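Local structure of RsbT co-antagonist protein RsbRA (Bacillus subtilis, 2BNL) at residues Y8-E13 / K93-K98; D24-L29 / M81-T86; T86-F91 / T125-Q130. The protein promotes sigma-B activation during salt and heat stress by stimulating the RsbT kinase toward RsbS, as part of the stressosome. One frame throughout, in Å; residues are numbered along the deposited sequence.

How the contacts relate
All three contacts hang on helix 81-100, which meets a different partner in each: helix 5-13 in contact 1, helix 15-30 in contact 2 and helix 109-135 in contact 3. Contacts 1 and 3 are buried, contact 3 lying nearest the centre of the chain, whereas contact 2 is partly buried yet covers the largest area. Their chemistry is alike across the segments, apolar side chains without polar bonds; the polar partners lie beside these patches. R94 joins contact 1 to contact 2 through its salt bridge with E28, and T86 lies in a segment of contacts 2 and 3, though it touches only in contact 2. Each contact also has residues that reach the second subunit.

Contact 1 (Y8-E13 / K93-K98); sequences YQFIAE and KRLYTK
F10 and I11 pack against L95 and K98 in a buried apolar contact between the short first helix, 5-13, and the later part of helix 81-100. The two segments cross almost at right angles (88°) with their axes 11.9 Å apart, so the meeting is confined to one spot and rests on long side chains. L95 divides its two methyls between two partners. Its CD1 sits obliquely by the F10 ring, 3.7 Å from F10 CE2 and equally near F10 CD2, while L95 CD2 is turned to the other neighbour, 4.4 Å from I11 CG1, a looser touch. F10 holds its CG opposite the backbone N (chi1 -175°), which extends the ring toward helix 81-100; the F10 and L95 side chains then slide past each other in opposite directions. At the end of the ring, F10 CZ meets K98 CB at 4.1 Å. K98 touches with CB alone: chi1 (-64°) sets CG beside the backbone N, on the side away from F10, and the rest of the chain, NZ included, leads off from there. I11 also reaches L18, F119 and residues of helix 39-54, so the patch continues into the interior. The charged residues just before L95 work elsewhere: R94 forms salt bridges with E28 and E90, and K93 one with D117 of the second subunit. The contact is part of the all-helical globin fold, which this N-terminal domain of RsbRA adopts in a nonheme form.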
ATOM      1  N   TYR A   8      13.578  -8.430   9.812  1.00 31.58           N
ATOM      2  CA  TYR A   8      13.853  -9.758   9.196  1.00 32.09           C
ATOM      3  C   TYR A   8      14.041 -10.814  10.259  1.00 32.07           C
ATOM      4  O   TYR A   8      13.446 -11.905  10.187  1.00 29.87           O
ATOM      5  CB  TYR A   8      15.094  -9.668   8.221  1.00 33.23           C
ATOM      6  CG  TYR A   8      15.400 -10.958   7.488  1.00 29.25           C
ATOM      7  CD1 TYR A   8      14.931 -11.151   6.167  1.00 28.25           C
ATOM      8  CD2 TYR A   8      15.992 -12.039   8.151  1.00 29.36           C
ATOM      9  CE1 TYR A   8      15.164 -12.305   5.506  1.00 26.27           C
ATOM     10  CE2 TYR A   8      16.202 -13.257   7.502  1.00 30.13           C
ATOM     11  CZ  TYR A   8      15.794 -13.372   6.174  1.00 26.99           C
ATOM     12  OH  TYR A   8      15.942 -14.535   5.502  1.00 29.33           O
ATOM     13  N   GLN A   9      14.883 -10.520  11.256  1.00 32.12           N
ATOM     14  CA  GLN A   9      15.126 -11.449  12.343  1.00 33.48           C
ATOM     15  C   GLN A   9      13.898 -11.858  13.142  1.00 31.07           C
ATOM     16  O   GLN A   9      13.737 -12.990  13.487  1.00 29.87           O
ATOM     17  CB  GLN A   9      16.199 -10.902  13.235  1.00 35.48           C
ATOM     18  CG  GLN A   9      16.100 -11.387  14.652  1.00 45.24           C
ATOM     19  CD  GLN A   9      17.166 -10.804  15.619  1.00 52.34           C
ATOM     20  OE1 GLN A   9      17.381  -9.554  15.769  1.00 60.81           O
ATOM     21  NE2 GLN A   9      17.808 -11.708  16.264  1.00 48.77           N
ATOM     22  N   PHE A  10      12.982 -10.922  13.359  1.00 32.19           N
ATOM     23  CA  PHE A  10      11.800 -11.247  14.049  1.00 31.58           C
ATOM     24  C   PHE A  10      10.939 -12.163  13.217  1.00 30.26           C
ATOM     25  O   PHE A  10      10.406 -13.133  13.711  1.00 32.34           O
ATOM     26  CB  PHE A  10      11.046  -9.957  14.483  1.00 32.74           C
ATOM     27  CG  PHE A  10       9.864 -10.244  15.319  1.00 32.06           C
ATOM     28  CD1 PHE A  10       9.956 -10.213  16.706  1.00 36.33           C
ATOM     29  CD2 PHE A  10       8.665 -10.610  14.741  1.00 35.87           C
ATOM     30  CE1 PHE A  10       8.818 -10.515  17.472  1.00 40.07           C
ATOM     31  CE2 PHE A  10       7.545 -10.930  15.510  1.00 38.82           C
ATOM     32  CZ  PHE A  10       7.613 -10.877  16.862  1.00 35.21           C
ATOM     33  N   ILE A  11      10.823 -11.913  11.929  1.00 32.61           N
ATOM     34  CA  ILE A  11      10.085 -12.819  11.053  1.00 31.00           C
ATOM     35  C   ILE A  11      10.719 -14.170  11.052  1.00 30.29           C
ATOM     36  O   ILE A  11       9.975 -15.153  11.228  1.00 28.99           O
ATOM     37  CB  ILE A  11       9.932 -12.282   9.615  1.00 30.62           C
ATOM     38  CG1 ILE A  11       9.172 -10.939   9.661  1.00 33.67           C
ATOM     39  CG2 ILE A  11       9.310 -13.356   8.621  1.00 30.63           C
ATOM     40  CD1 ILE A  11       9.443 -10.116   8.344  1.00 32.15           C
ATOM     41  N   ALA A  12      12.070 -14.263  10.871  1.00 28.16           N
ATOM     42  CA  ALA A  12      12.763 -15.542  10.853  1.00 28.51           C
ATOM     43  C   ALA A  12      12.511 -16.362  12.140  1.00 30.19           C
ATOM     44  O   ALA A  12      12.349 -17.565  12.032  1.00 30.14           O
ATOM     45  CB  ALA A  12      14.234 -15.383  10.628  1.00 29.76           C
ATOM     46  N   GLU A  13      12.446 -15.701  13.315  1.00 30.86           N
ATOM     47  CA  GLU A  13      12.302 -16.355  14.596  1.00 32.28           C
ATOM     48  C   GLU A  13      10.867 -16.677  14.988  1.00 32.97           C
ATOM     49  O   GLU A  13      10.687 -17.373  15.918  1.00 30.45           O
ATOM     50  CB  GLU A  13      12.937 -15.512  15.713  1.00 34.96           C
ATOM     51  CG  GLU A  13      14.390 -15.511  15.541  1.00 38.83           C
ATOM     52  CD  GLU A  13      15.112 -14.420  16.290  1.00 48.69           C
ATOM     53  OE1 GLU A  13      14.437 -13.570  16.956  1.00 49.75           O
ATOM     54  OE2 GLU A  13      16.383 -14.390  16.129  1.00 48.18           O
ATOM     55  N   LYS A  93       0.478  -4.691  10.031  1.00 31.74           N
ATOM     56  CA  LYS A  93      -0.088  -4.069  11.198  1.00 33.60           C
ATOM     57  C   LYS A  93      -0.228  -5.028  12.348  1.00 33.81           C
ATOM     58  O   LYS A  93       0.009  -4.656  13.545  1.00 32.22           O
ATOM     59  CB  LYS A  93      -1.447  -3.445  10.851  1.00 35.49           C
ATOM     60  CG  LYS A  93      -1.277  -2.287   9.923  1.00 40.28           C
ATOM     61  CD  LYS A  93      -2.679  -1.721   9.692  1.00 49.31           C
ATOM     62  CE  LYS A  93      -2.819  -1.076   8.371  1.00 48.78           C
ATOM     63  NZ  LYS A  93      -4.299  -0.770   8.319  1.00 50.74           N
ATOM     64  N   ARG A  94      -0.538  -6.278  11.983  1.00 33.57           N
ATOM     65  CA  ARG A  94      -0.578  -7.309  12.925  1.00 35.29           C
ATOM     66  C   ARG A  94       0.775  -7.750  13.434  1.00 34.02           C
ATOM     67  O   ARG A  94       0.911  -8.067  14.597  1.00 33.31           O
ATOM     68  CB  ARG A  94      -1.439  -8.443  12.403  1.00 38.91           C
ATOM     69  CG  ARG A  94      -2.933  -7.987  12.441  1.00 40.92           C
ATOM     70  CD  ARG A  94      -3.957  -9.055  12.077  1.00 45.93           C
ATOM     71  NE  ARG A  94      -5.230  -8.405  11.658  1.00 51.60           N
ATOM     72  CZ  ARG A  94      -6.428  -9.002  11.589  1.00 55.68           C
ATOM     73  NH1 ARG A  94      -6.591 -10.269  11.968  1.00 56.78           N
ATOM     74  NH2 ARG A  94      -7.475  -8.315  11.191  1.00 58.44           N
ATOM     75  N   LEU A  95       1.779  -7.697  12.577  1.00 31.83           N
ATOM     76  CA  LEU A  95       3.152  -7.940  12.963  1.00 31.77           C
ATOM     77  C   LEU A  95       3.628  -6.792  13.889  1.00 31.44           C
ATOM     78  O   LEU A  95       4.311  -7.014  14.914  1.00 30.15           O
ATOM     79  CB  LEU A  95       4.014  -8.065  11.692  1.00 32.86           C
ATOM     80  CG  LEU A  95       5.517  -7.904  11.987  1.00 34.37           C
ATOM     81  CD1 LEU A  95       5.913  -9.192  12.672  1.00 37.25           C
ATOM     82  CD2 LEU A  95       6.366  -7.691  10.803  1.00 40.27           C
ATOM     83  N   TYR A  96       3.246  -5.551  13.558  1.00 31.59           N
ATOM     84  CA  TYR A  96       3.510  -4.461  14.444  1.00 31.39           C
ATOM     85  C   TYR A  96       3.022  -4.713  15.893  1.00 31.83           C
ATOM     86  O   TYR A  96       3.767  -4.568  16.849  1.00 31.00           O
ATOM     87  CB  TYR A  96       2.972  -3.130  13.899  1.00 31.53           C
ATOM     88  CG  TYR A  96       2.942  -2.079  14.966  1.00 30.67           C
ATOM     89  CD1 TYR A  96       4.124  -1.393  15.348  1.00 30.58           C
ATOM     90  CD2 TYR A  96       1.761  -1.786  15.632  1.00 32.94           C
ATOM     91  CE1 TYR A  96       4.097  -0.451  16.313  1.00 32.85           C
ATOM     92  CE2 TYR A  96       1.741  -0.831  16.640  1.00 35.03           C
ATOM     93  CZ  TYR A  96       2.916  -0.161  16.937  1.00 33.38           C
ATOM     94  OH  TYR A  96       2.873   0.797  17.873  1.00 36.95           O
ATOM     95  N   THR A  97       1.791  -5.104  16.042  1.00 32.48           N
ATOM     96  CA  THR A  97       1.201  -5.373  17.401  1.00 35.35           C
ATOM     97  C   THR A  97       2.074  -6.438  18.128  1.00 37.15           C
ATOM     98  O   THR A  97       2.447  -6.229  19.276  1.00 36.05           O
ATOM     99  CB  THR A  97      -0.218  -5.843  17.222  1.00 35.20           C
ATOM    100  OG1 THR A  97      -0.966  -4.847  16.524  1.00 34.94           O
ATOM    101  CG2 THR A  97      -0.947  -6.117  18.567  1.00 40.75           C
ATOM    102  N   LYS A  98       2.451  -7.535  17.423  1.00 38.92           N
ATOM    103  CA  LYS A  98       3.334  -8.560  17.972  1.00 40.31           C
ATOM    104  C   LYS A  98       4.652  -7.993  18.415  1.00 39.74           C
ATOM    105  O   LYS A  98       5.073  -8.192  19.569  1.00 39.36           O
ATOM    106  CB  LYS A  98       3.637  -9.743  17.013  1.00 41.88           C
ATOM    107  CG  LYS A  98       2.472 -10.608  16.601  1.00 47.40           C
ATOM    108  CD  LYS A  98       1.479 -10.806  17.782  1.00 55.70           C
ATOM    109  CE  LYS A  98       0.379 -11.902  17.587  1.00 55.35           C
ATOM    110  NZ  LYS A  98      -0.544 -11.712  18.712  1.00 56.81           N
TER

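Contact 2 (D24-L29 / M81-T86); sequences DTLKEL and MKFLAT
L26 and L29 of helix 15-30 receive the ring of F83, from the start of helix 81-100, in an interhelical contact of the globin fold; the segments run roughly antiparallel, at 142°. The apolar touches carry it. With chi1 at -179° the F83 ring is swung out from the backbone N, toward helix 15-30, and its far carbons reach the two leucines obliquely: F83 CE1 is 3.7 Å from L29 CB, and F83 CE2 is 3.9 Å from L26 CD2, whose side chain crosses at about a right angle. The ring thus reaches close to the backbone of helix 15-30. With an alanine replacing F83, L26 CD2 and L29 CB would probably lose their aromatic partner and a gap open between the helices. Nearby, L29 CD2 meets T86 CG2 more loosely, at 4.2 Å.

No charged group takes part between the two segments; K82 NZ pairs instead with E126 of the second subunit. Within helix 81-100, K82 O accepts two donors, T86 N at 2.9 Å and T86 OG1 at 2.6 Å, from opposite faces of the carbonyl plane; the hydroxyl stands 31° out of that plane.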
ATOM      1  N   ASP A  24      -5.173 -16.451   9.646  1.00 32.21           N
ATOM      2  CA  ASP A  24      -6.379 -15.978  10.323  1.00 33.26           C
ATOM      3  C   ASP A  24      -6.865 -14.669   9.821  1.00 32.03           C
ATOM      4  O   ASP A  24      -8.067 -14.442   9.734  1.00 29.95           O
ATOM      5  CB  ASP A  24      -6.182 -15.906  11.857  1.00 34.03           C
ATOM      6  CG  ASP A  24      -6.020 -17.283  12.496  1.00 36.75           C
ATOM      7  OD1 ASP A  24      -6.292 -18.359  11.858  1.00 42.91           O
ATOM      8  OD2 ASP A  24      -5.525 -17.296  13.633  1.00 42.24           O
ATOM      9  N   THR A  25      -5.957 -13.765   9.472  1.00 30.92           N
ATOM     10  CA  THR A  25      -6.348 -12.465   8.871  1.00 30.90           C
ATOM     11  C   THR A  25      -7.042 -12.691   7.545  1.00 30.57           C
ATOM     12  O   THR A  25      -8.082 -12.129   7.332  1.00 29.26           O
ATOM     13  CB  THR A  25      -5.073 -11.614   8.697  1.00 32.72           C
ATOM     14  OG1 THR A  25      -4.482 -11.409   9.969  1.00 35.35           O
ATOM     15  CG2 THR A  25      -5.335 -10.302   7.999  1.00 33.19           C
ATOM     16  N   LEU A  26      -6.495 -13.570   6.672  1.00 31.64           N
ATOM     17  CA  LEU A  26      -7.111 -13.880   5.385  1.00 31.63           C
ATOM     18  C   LEU A  26      -8.486 -14.446   5.553  1.00 32.90           C
ATOM     19  O   LEU A  26      -9.420 -14.048   4.887  1.00 32.75           O
ATOM     20  CB  LEU A  26      -6.256 -14.846   4.561  1.00 31.13           C
ATOM     21  CG  LEU A  26      -4.941 -14.265   4.049  1.00 34.94           C
ATOM     22  CD1 LEU A  26      -4.077 -15.301   3.522  1.00 32.98           C
ATOM     23  CD2 LEU A  26      -5.141 -13.176   2.930  1.00 35.80           C
ATOM     24  N   LYS A  27      -8.606 -15.355   6.489  1.00 31.87           N
ATOM     25  CA  LYS A  27      -9.862 -15.983   6.729  1.00 33.15           C
ATOM     26  C   LYS A  27     -10.901 -14.979   7.187  1.00 32.63           C
ATOM     27  O   LYS A  27     -12.036 -14.972   6.716  1.00 31.04           O
ATOM     28  CB  LYS A  27      -9.655 -17.092   7.733  1.00 32.50           C
ATOM     29  CG  LYS A  27      -8.940 -18.312   7.152  1.00 32.77           C
ATOM     30  CD  LYS A  27      -8.597 -19.340   8.283  1.00 36.27           C
ATOM     31  CE  LYS A  27      -9.800 -19.740   9.003  1.00 43.64           C
ATOM     32  NZ  LYS A  27      -9.634 -20.990   9.832  1.00 47.09           N
ATOM     33  N   GLU A  28     -10.504 -14.112   8.116  1.00 31.99           N
ATOM     34  CA  GLU A  28     -11.400 -13.048   8.639  1.00 32.78           C
ATOM     35  C   GLU A  28     -11.866 -12.170   7.515  1.00 31.26           C
ATOM     36  O   GLU A  28     -13.029 -11.850   7.388  1.00 29.26           O
ATOM     37  CB  GLU A  28     -10.633 -12.224   9.697  1.00 33.33           C
ATOM     38  CG  GLU A  28     -11.367 -11.116  10.331  1.00 37.57           C
ATOM     39  CD  GLU A  28     -10.457 -10.239  11.252  1.00 48.54           C
ATOM     40  OE1 GLU A  28      -9.400 -10.719  11.800  1.00 53.43           O
ATOM     41  OE2 GLU A  28     -10.760  -9.042  11.333  1.00 51.31           O
ATOM     42  N   LEU A  29     -10.941 -11.790   6.665  1.00 31.39           N
ATOM     43  CA  LEU A  29     -11.299 -10.950   5.560  1.00 32.60           C
ATOM     44  C   LEU A  29     -12.177 -11.638   4.540  1.00 31.38           C
ATOM     45  O   LEU A  29     -13.092 -10.972   3.947  1.00 30.70           O
ATOM     46  CB  LEU A  29     -10.048 -10.361   4.888  1.00 31.97           C
ATOM     47  CG  LEU A  29      -9.246  -9.372   5.697  1.00 36.78           C
ATOM     48  CD1 LEU A  29      -7.884  -9.121   5.000  1.00 40.30           C
ATOM     49  CD2 LEU A  29     -10.014  -8.118   5.871  1.00 41.23           C
HETATM   50  N   MSE A  81      -7.841  -6.887  -6.129  1.00 30.81           N
HETATM   51  CA  MSE A  81      -6.686  -6.071  -5.779  1.00 30.21           C
HETATM   52  C   MSE A  81      -7.039  -5.459  -4.457  1.00 28.99           C
HETATM   53  O   MSE A  81      -6.195  -5.309  -3.609  1.00 33.06           O
HETATM   54  CB  MSE A  81      -6.397  -4.986  -6.828  1.00 30.02           C
HETATM   55  CG  MSE A  81      -5.521  -3.977  -6.377  1.00 30.60           C
HETATM   56 SE   MSE A  81      -3.650  -4.517  -6.302  1.00 48.12          SE
HETATM   57  CE  MSE A  81      -3.648  -4.078  -5.056  1.00 37.55           C
ATOM     58  N   LYS A  82      -8.263  -5.021  -4.330  1.00 29.82           N
ATOM     59  CA  LYS A  82      -8.785  -4.418  -3.076  1.00 29.77           C
ATOM     60  C   LYS A  82      -8.516  -5.372  -1.897  1.00 28.48           C
ATOM     61  O   LYS A  82      -8.038  -4.969  -0.843  1.00 29.91           O
ATOM     62  CB  LYS A  82     -10.324  -4.110  -3.213  1.00 29.98           C
ATOM     63  CG  LYS A  82     -10.867  -3.482  -1.988  1.00 35.03           C
ATOM     64  CD  LYS A  82     -10.472  -1.964  -1.927  1.00 42.16           C
ATOM     65  CE  LYS A  82     -11.072  -1.131  -0.694  1.00 45.60           C
ATOM     66  NZ  LYS A  82     -10.961   0.459  -0.590  1.00 41.09           N
ATOM     67  N   PHE A  83      -8.949  -6.646  -2.032  1.00 29.74           N
ATOM     68  CA  PHE A  83      -8.767  -7.685  -1.012  1.00 29.04           C
ATOM     69  C   PHE A  83      -7.281  -7.910  -0.720  1.00 30.59           C
ATOM     70  O   PHE A  83      -6.822  -7.937   0.441  1.00 30.68           O
ATOM     71  CB  PHE A  83      -9.349  -9.047  -1.532  1.00 32.08           C
ATOM     72  CG  PHE A  83      -9.233 -10.155  -0.532  1.00 31.90           C
ATOM     73  CD1 PHE A  83     -10.258 -10.394   0.361  1.00 34.23           C
ATOM     74  CD2 PHE A  83      -8.103 -10.861  -0.407  1.00 34.08           C
ATOM     75  CE1 PHE A  83     -10.109 -11.439   1.378  1.00 36.60           C
ATOM     76  CE2 PHE A  83      -7.966 -11.933   0.518  1.00 36.02           C
ATOM     77  CZ  PHE A  83      -8.981 -12.182   1.453  1.00 32.01           C
ATOM     78  N   LEU A  84      -6.518  -8.072  -1.778  1.00 28.71           N
ATOM     79  CA  LEU A  84      -5.101  -8.271  -1.615  1.00 30.68           C
ATOM     80  C   LEU A  84      -4.439  -7.130  -0.883  1.00 29.97           C
ATOM     81  O   LEU A  84      -3.687  -7.386   0.060  1.00 30.96           O
ATOM     82  CB  LEU A  84      -4.440  -8.563  -2.973  1.00 30.43           C
ATOM     83  CG  LEU A  84      -2.911  -8.749  -2.905  1.00 33.34           C
ATOM     84  CD1 LEU A  84      -2.620  -9.979  -2.102  1.00 35.46           C
ATOM     85  CD2 LEU A  84      -2.451  -8.941  -4.241  1.00 39.01           C
ATOM     86  N   ALA A  85      -4.706  -5.891  -1.315  1.00 31.19           N
ATOM     87  CA  ALA A  85      -4.062  -4.728  -0.710  1.00 30.33           C
ATOM     88  C   ALA A  85      -4.552  -4.532   0.726  1.00 30.07           C
ATOM     89  O   ALA A  85      -3.810  -4.236   1.591  1.00 30.46           O
ATOM     90  CB  ALA A  85      -4.332  -3.500  -1.562  1.00 30.16           C
ATOM     91  N   THR A  86      -5.805  -4.844   1.025  1.00 29.52           N
ATOM     92  CA  THR A  86      -6.269  -4.792   2.403  1.00 29.38           C
ATOM     93  C   THR A  86      -5.577  -5.813   3.272  1.00 29.60           C
ATOM     94  O   THR A  86      -5.168  -5.471   4.364  1.00 29.28           O
ATOM     95  CB  THR A  86      -7.827  -4.938   2.446  1.00 29.48           C
ATOM     96  OG1 THR A  86      -8.402  -3.988   1.529  1.00 28.64           O
ATOM     97  CG2 THR A  86      -8.418  -4.823   3.908  1.00 31.93           C
TER

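Contact 3 (T86-F91 / T125-Q130); sequences TALAEF and TEIFNQ
The F128 ring meets L88 obliquely, its CE1 3.9 Å from L88 CD1. The two side chains come from opposite directions, and the ring also packs on M81 and A85, about two turns and one turn before L88 on the same helix. The F91 ring has the backbone carbon A87 C 3.9 Å above one face, offset toward the rim; W22 stacks with this ring and Y49 meets it edge-to-face.

The contact itself is made by a single methyl. L88 is extended, with CD1 nearly opposite CA (chi2 -162°), which carries this branch to the far end of the side chain and across to helix 109-135. There it touches I127 as well as F128, lying 4.0 Å from I127 CD1 and 4.1 Å from I127 CG2. One leucine thus fits against two consecutive residues, and the backbones stay well apart, with the CA atoms of L88 and I127 at 9.6 Å. The buried area is small, 123 Å², and the touching atoms are all carbons.

Y49 of helix 39-54 touches both L88 and I127, and I67 of helix 64-76 packs on I127 as well, while helix 15-30 lies against A87 and F91. On the subunit boundary, F128 meets F128 of the second subunit, with the ring planes at about 40°, placing helix 109-135 between the core and the dimer interface.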
ATOM      1  N   THR A  86      -5.805  -4.844   1.025  1.00 29.52           N
ATOM      2  CA  THR A  86      -6.269  -4.792   2.403  1.00 29.38           C
ATOM      3  C   THR A  86      -5.577  -5.813   3.272  1.00 29.60           C
ATOM      4  O   THR A  86      -5.168  -5.471   4.364  1.00 29.28           O
ATOM      5  CB  THR A  86      -7.827  -4.938   2.446  1.00 29.48           C
ATOM      6  OG1 THR A  86      -8.402  -3.988   1.529  1.00 28.64           O
ATOM      7  CG2 THR A  86      -8.418  -4.823   3.908  1.00 31.93           C
ATOM      8  N   ALA A  87      -5.452  -7.063   2.796  1.00 29.91           N
ATOM      9  CA  ALA A  87      -4.766  -8.108   3.477  1.00 30.65           C
ATOM     10  C   ALA A  87      -3.334  -7.825   3.802  1.00 31.39           C
ATOM     11  O   ALA A  87      -2.849  -7.985   4.929  1.00 31.63           O
ATOM     12  CB  ALA A  87      -4.836  -9.425   2.682  1.00 31.62           C
ATOM     13  N   LEU A  88      -2.602  -7.433   2.788  1.00 32.20           N
ATOM     14  CA  LEU A  88      -1.197  -7.092   3.024  1.00 31.96           C
ATOM     15  C   LEU A  88      -1.013  -5.959   4.068  1.00 31.73           C
ATOM     16  O   LEU A  88      -0.033  -6.024   4.859  1.00 32.50           O
ATOM     17  CB  LEU A  88      -0.502  -6.773   1.711  1.00 32.67           C
ATOM     18  CG  LEU A  88      -0.451  -7.891   0.712  1.00 34.14           C
ATOM     19  CD1 LEU A  88       0.622  -7.693  -0.388  1.00 35.86           C
ATOM     20  CD2 LEU A  88      -0.140  -9.235   1.398  1.00 32.59           C
ATOM     21  N   ALA A  89      -1.833  -4.923   3.982  1.00 31.39           N
ATOM     22  CA  ALA A  89      -1.865  -3.786   5.003  1.00 33.22           C
ATOM     23  C   ALA A  89      -2.070  -4.334   6.433  1.00 34.15           C
ATOM     24  O   ALA A  89      -1.328  -4.031   7.371  1.00 34.66           O
ATOM     25  CB  ALA A  89      -2.898  -2.754   4.634  1.00 31.82           C
ATOM     26  N   GLU A  90      -3.052  -5.233   6.579  1.00 35.45           N
ATOM     27  CA  GLU A  90      -3.293  -5.869   7.855  1.00 35.22           C
ATOM     28  C   GLU A  90      -2.167  -6.801   8.299  1.00 34.73           C
ATOM     29  O   GLU A  90      -1.928  -6.884   9.498  1.00 34.15           O
ATOM     30  CB  GLU A  90      -4.643  -6.706   7.826  1.00 36.98           C
ATOM     31  CG  GLU A  90      -5.828  -6.053   8.139  1.00 45.20           C
ATOM     32  CD  GLU A  90      -5.710  -5.177   9.422  1.00 49.83           C
ATOM     33  OE1 GLU A  90      -5.584  -5.702  10.552  1.00 46.19           O
ATOM     34  OE2 GLU A  90      -5.687  -3.935   9.230  1.00 57.28           O
ATOM     35  N   PHE A  91      -1.461  -7.505   7.367  1.00 32.30           N
ATOM     36  CA  PHE A  91      -0.375  -8.371   7.705  1.00 30.46           C
ATOM     37  C   PHE A  91       0.703  -7.575   8.494  1.00 30.67           C
ATOM     38  O   PHE A  91       1.089  -8.031   9.557  1.00 31.48           O
ATOM     39  CB  PHE A  91       0.282  -8.972   6.474  1.00 29.32           C
ATOM     40  CG  PHE A  91      -0.442 -10.142   5.862  1.00 27.11           C
ATOM     41  CD1 PHE A  91      -1.787 -10.493   6.240  1.00 29.22           C
ATOM     42  CD2 PHE A  91       0.130 -10.831   4.887  1.00 35.71           C
ATOM     43  CE1 PHE A  91      -2.432 -11.509   5.646  1.00 31.86           C
ATOM     44  CE2 PHE A  91      -0.501 -11.889   4.296  1.00 35.54           C
ATOM     45  CZ  PHE A  91      -1.783 -12.222   4.686  1.00 32.27           C
ATOM     46  N   THR A 125       4.460  -3.287  -2.855  1.00 28.50           N
ATOM     47  CA  THR A 125       4.266  -2.498  -4.126  1.00 28.72           C
ATOM     48  C   THR A 125       4.577  -3.363  -5.355  1.00 28.02           C
ATOM     49  O   THR A 125       3.915  -3.301  -6.360  1.00 28.93           O
ATOM     50  CB  THR A 125       5.060  -1.206  -4.167  1.00 28.07           C
ATOM     51  OG1 THR A 125       6.466  -1.475  -4.142  1.00 32.98           O
ATOM     52  CG2 THR A 125       4.630  -0.248  -3.088  1.00 31.86           C
ATOM     53  N   GLU A 126       5.553  -4.218  -5.223  1.00 27.95           N
ATOM     54  CA  GLU A 126       5.966  -5.094  -6.320  1.00 29.93           C
ATOM     55  C   GLU A 126       4.889  -6.184  -6.484  1.00 26.73           C
ATOM     56  O   GLU A 126       4.581  -6.623  -7.573  1.00 28.77           O
ATOM     57  CB  GLU A 126       7.274  -5.749  -5.956  1.00 30.20           C
ATOM     58  CG  GLU A 126       7.940  -6.437  -7.117  1.00 36.58           C
ATOM     59  CD  GLU A 126       8.184  -5.484  -8.295  1.00 42.71           C
ATOM     60  OE1 GLU A 126       8.566  -4.350  -7.982  1.00 40.09           O
ATOM     61  OE2 GLU A 126       7.855  -5.850  -9.463  1.00 49.26           O
ATOM     62  N   ILE A 127       4.402  -6.705  -5.394  1.00 28.78           N
ATOM     63  CA  ILE A 127       3.242  -7.572  -5.505  1.00 28.54           C
ATOM     64  C   ILE A 127       2.042  -6.913  -6.219  1.00 29.69           C
ATOM     65  O   ILE A 127       1.376  -7.544  -7.110  1.00 29.73           O
ATOM     66  CB  ILE A 127       2.841  -8.222  -4.122  1.00 28.46           C
ATOM     67  CG1 ILE A 127       3.914  -9.143  -3.570  1.00 29.39           C
ATOM     68  CG2 ILE A 127       1.448  -8.925  -4.220  1.00 29.87           C
ATOM     69  CD1 ILE A 127       3.726  -9.518  -2.123  1.00 31.79           C
ATOM     70  N   PHE A 128       1.694  -5.706  -5.810  1.00 28.89           N
ATOM     71  CA  PHE A 128       0.569  -5.019  -6.434  1.00 28.04           C
ATOM     72  C   PHE A 128       0.875  -4.903  -7.965  1.00 28.09           C
ATOM     73  O   PHE A 128       0.009  -5.092  -8.816  1.00 26.27           O
ATOM     74  CB  PHE A 128       0.322  -3.627  -5.829  1.00 28.16           C
ATOM     75  CG  PHE A 128       0.036  -3.605  -4.376  1.00 29.81           C
ATOM     76  CD1 PHE A 128      -0.560  -4.675  -3.749  1.00 33.60           C
ATOM     77  CD2 PHE A 128       0.291  -2.511  -3.651  1.00 33.78           C
ATOM     78  CE1 PHE A 128      -0.816  -4.643  -2.391  1.00 34.78           C
ATOM     79  CE2 PHE A 128      -0.020  -2.432  -2.298  1.00 34.90           C
ATOM     80  CZ  PHE A 128      -0.544  -3.567  -1.671  1.00 33.39           C
ATOM     81  N   ASN A 129       2.126  -4.499  -8.283  1.00 28.25           N
ATOM     82  CA  ASN A 129       2.504  -4.334  -9.699  1.00 29.13           C
ATOM     83  C   ASN A 129       2.271  -5.604 -10.505  1.00 27.82           C
ATOM     84  O   ASN A 129       1.750  -5.575 -11.585  1.00 27.84           O
ATOM     85  CB  ASN A 129       3.953  -3.871  -9.758  1.00 29.47           C
ATOM     86  CG  ASN A 129       4.356  -3.324 -11.117  1.00 32.43           C
ATOM     87  OD1 ASN A 129       3.716  -2.446 -11.681  1.00 27.65           O
ATOM     88  ND2 ASN A 129       5.432  -3.870 -11.665  1.00 31.94           N
ATOM     89  N   GLN A 130       2.668  -6.746  -9.941  1.00 28.06           N
ATOM     90  CA  GLN A 130       2.590  -8.068 -10.683  1.00 29.14           C
ATOM     91  C   GLN A 130       1.161  -8.538 -10.762  1.00 29.05           C
ATOM     92  O   GLN A 130       0.746  -9.086 -11.741  1.00 29.62           O
ATOM     93  CB  GLN A 130       3.469  -9.094  -9.978  1.00 29.30           C
ATOM     94  CG  GLN A 130       4.935  -8.875 -10.272  1.00 30.22           C
ATOM     95  CD  GLN A 130       5.294  -8.928 -11.787  1.00 33.17           C
ATOM     96  OE1 GLN A 130       4.892  -9.807 -12.519  1.00 37.57           O
ATOM     97  NE2 GLN A 130       6.127  -8.061 -12.168  1.00 35.66           N
TER